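Catechol 2,3-dioxygenase (Rhodococcus sp., PDB 2WL9) probably catalyses the iron-dependent extradiol ring cleavage of catechols with molecular oxygen during the breakdown of aromatic hydrocarbons. Local coordinates at residues D194-L199 with G267-P272. Sequence-based numbering, arbitrary orientation.
Sequences DRHHSL and GSRPAP
H196 packs against the R269–P272 backbone, its CB 3.2 Å from R269 O. CG lies anti to the backbone N (chi1 174°), beside the carbonyl carbon. ND1 of H196 lies 3.8 Å from A271 CA, and CE1 comes within 3.8 Å of CD of P272, the two side chains crossing at a slant, while P270 O sits near the plane of the imidazole at its edge. A histidine suits this place because its imidazole can meet the CD methylene of P272 obliquely while NE2 hydrogen-bonds E174 OE1. R269 sends its NE to N246 O; R269 NE stays 4.5 Å from H196 ND1, near but without contact.

A271 fits because its small CB can rest 3.2 Å from H196 O. Beside it, P270 CA donates a C-H···O contact to D194 O (3.2 Å, 145° at the hydrogen). R195 turns away from the second loop; its NH2 hydrogen-bonds V141 O and its NH1 forms a salt bridge with E216, whose other oxygen accepts S268 N. No direct hydrogen bond joins the loops, and H196 O, R269 O and A271 N are buried without partners: direct contact is mainly van der Waals, and the E216 carboxylate adds an indirect polar link.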
loop_
_atom_site.group_PDB
_atom_site.type_symbol
_atom_site.label_atom_id
_atom_site.label_comp_id
_atom_site.label_asym_id
_atom_site.label_seq_id
_atom_site.Cartn_x
_atom_site.Cartn_y
_atom_site.Cartn_z
ATOM N N ASP C 194 -8.660 -18.415 -11.300
ATOM C CA ASP C 194 -9.411 -17.495 -10.436
ATOM C C ASP C 194 -10.888 -17.341 -10.812
ATOM O O ASP C 194 -11.657 -16.792 -10.027
ATOM C CB ASP C 194 -8.751 -16.112 -10.404
ATOM C CG ASP C 194 -7.604 -16.015 -9.399
ATOM O OD1 ASP C 194 -6.870 -15.000 -9.458
ATOM O OD2 ASP C 194 -7.432 -16.928 -8.557
ATOM N N ARG C 195 -11.292 -17.796 -11.999
ATOM C CA ARG C 195 -12.714 -17.760 -12.343
ATOM C C ARG C 195 -13.467 -18.787 -11.510
ATOM O O ARG C 195 -13.096 -19.971 -11.496
ATOM C CB ARG C 195 -12.959 -17.996 -13.837
ATOM C CG ARG C 195 -14.400 -17.722 -14.234
ATOM C CD ARG C 195 -14.653 -17.942 -15.722
ATOM N NE ARG C 195 -13.897 -17.035 -16.593
ATOM C CZ ARG C 195 -14.185 -15.748 -16.797
ATOM N NH1 ARG C 195 -15.207 -15.163 -16.179
ATOM N NH2 ARG C 195 -13.433 -15.032 -17.622
ATOM N N HIS C 196 -14.527 -18.338 -10.832
ATOM C CA HIS C 196 -15.253 -19.199 -9.886
ATOM C C HIS C 196 -15.429 -20.613 -10.420
ATOM O O HIS C 196 -15.124 -21.587 -9.728
ATOM C CB HIS C 196 -16.628 -18.651 -9.504
ATOM C CG HIS C 196 -17.405 -19.607 -8.656
ATOM N ND1 HIS C 196 -17.322 -19.614 -7.280
ATOM C CD2 HIS C 196 -18.221 -20.636 -8.987
ATOM C CE1 HIS C 196 -18.066 -20.594 -6.800
ATOM N NE2 HIS C 196 -18.622 -21.231 -7.814
ATOM N N HIS C 197 -15.959 -20.708 -11.636
ATOM C CA HIS C 197 -15.917 -21.954 -12.400
ATOM C C HIS C 197 -15.759 -21.677 -13.894
ATOM O O HIS C 197 -16.164 -20.613 -14.381
ATOM C CB HIS C 197 -17.129 -22.860 -12.105
ATOM C CG HIS C 197 -18.460 -22.218 -12.351
ATOM N ND1 HIS C 197 -19.248 -22.530 -13.439
ATOM C CD2 HIS C 197 -19.156 -21.301 -11.638
ATOM C CE1 HIS C 197 -20.368 -21.829 -13.388
ATOM N NE2 HIS C 197 -20.336 -21.074 -12.306
ATOM N N SER C 198 -15.125 -22.625 -14.584
ATOM C CA SER C 198 -15.002 -22.645 -16.042
ATOM C C SER C 198 -15.989 -23.632 -16.651
ATOM O O SER C 198 -16.276 -23.578 -17.849
ATOM C CB SER C 198 -13.599 -23.091 -16.444
ATOM O OG SER C 198 -12.619 -22.270 -15.867
ATOM N N LEU C 199 -16.503 -24.534 -15.821
ATOM C CA LEU C 199 -17.252 -25.689 -16.314
ATOM C C LEU C 199 -18.269 -26.165 -15.292
ATOM O O LEU C 199 -17.965 -26.216 -14.100
ATOM C CB LEU C 199 -16.277 -26.827 -16.629
ATOM C CG LEU C 199 -16.784 -28.148 -17.200
ATOM C CD1 LEU C 199 -17.470 -27.918 -18.528
ATOM C CD2 LEU C 199 -15.617 -29.088 -17.357
ATOM N N GLY C 267 -18.904 -8.947 -11.916
ATOM C CA GLY C 267 -18.570 -9.086 -10.496
ATOM C C GLY C 267 -18.466 -10.506 -9.974
ATOM O O GLY C 267 -18.785 -10.760 -8.806
ATOM N N SER C 268 -18.020 -11.434 -10.823
ATOM C CA SER C 268 -17.837 -12.819 -10.396
ATOM C C SER C 268 -16.705 -12.918 -9.378
ATOM O O SER C 268 -15.624 -12.354 -9.572
ATOM C CB SER C 268 -17.567 -13.741 -11.586
ATOM O OG SER C 268 -17.810 -15.096 -11.240
ATOM N N ARG C 269 -16.964 -13.621 -8.277
ATOM C CA ARG C 269 -15.947 -13.809 -7.240
ATOM C C ARG C 269 -15.067 -15.017 -7.567
ATOM O O ARG C 269 -15.477 -15.895 -8.337
ATOM C CB ARG C 269 -16.592 -13.976 -5.856
ATOM C CG ARG C 269 -17.186 -15.355 -5.594
ATOM C CD ARG C 269 -17.627 -15.496 -4.139
ATOM N NE ARG C 269 -18.201 -16.813 -3.880
ATOM C CZ ARG C 269 -18.180 -17.426 -2.697
ATOM N NH1 ARG C 269 -17.602 -16.848 -1.651
ATOM N NH2 ARG C 269 -18.726 -18.629 -2.567
ATOM N N PRO C 270 -13.857 -15.080 -6.978
ATOM C CA PRO C 270 -13.030 -16.266 -7.195
ATOM C C PRO C 270 -13.625 -17.511 -6.532
ATOM O O PRO C 270 -14.391 -17.395 -5.572
ATOM C CB PRO C 270 -11.699 -15.894 -6.521
ATOM C CG PRO C 270 -11.704 -14.408 -6.452
ATOM C CD PRO C 270 -13.135 -14.038 -6.225
ATOM N N ALA C 271 -13.276 -18.691 -7.039
ATOM C CA ALA C 271 -13.686 -19.942 -6.403
ATOM C C ALA C 271 -13.137 -19.995 -4.977
ATOM O O ALA C 271 -11.958 -19.695 -4.766
ATOM C CB ALA C 271 -13.186 -21.143 -7.207
ATOM N N PRO C 272 -13.985 -20.373 -3.994
ATOM C CA PRO C 272 -13.495 -20.531 -2.623
ATOM C C PRO C 272 -12.390 -21.579 -2.585
ATOM O O PRO C 272 -12.422 -22.534 -3.370
ATOM C CB PRO C 272 -14.722 -21.038 -1.859
ATOM C CG PRO C 272 -15.897 -20.657 -2.704
ATOM C CD PRO C 272 -15.406 -20.747 -4.112
#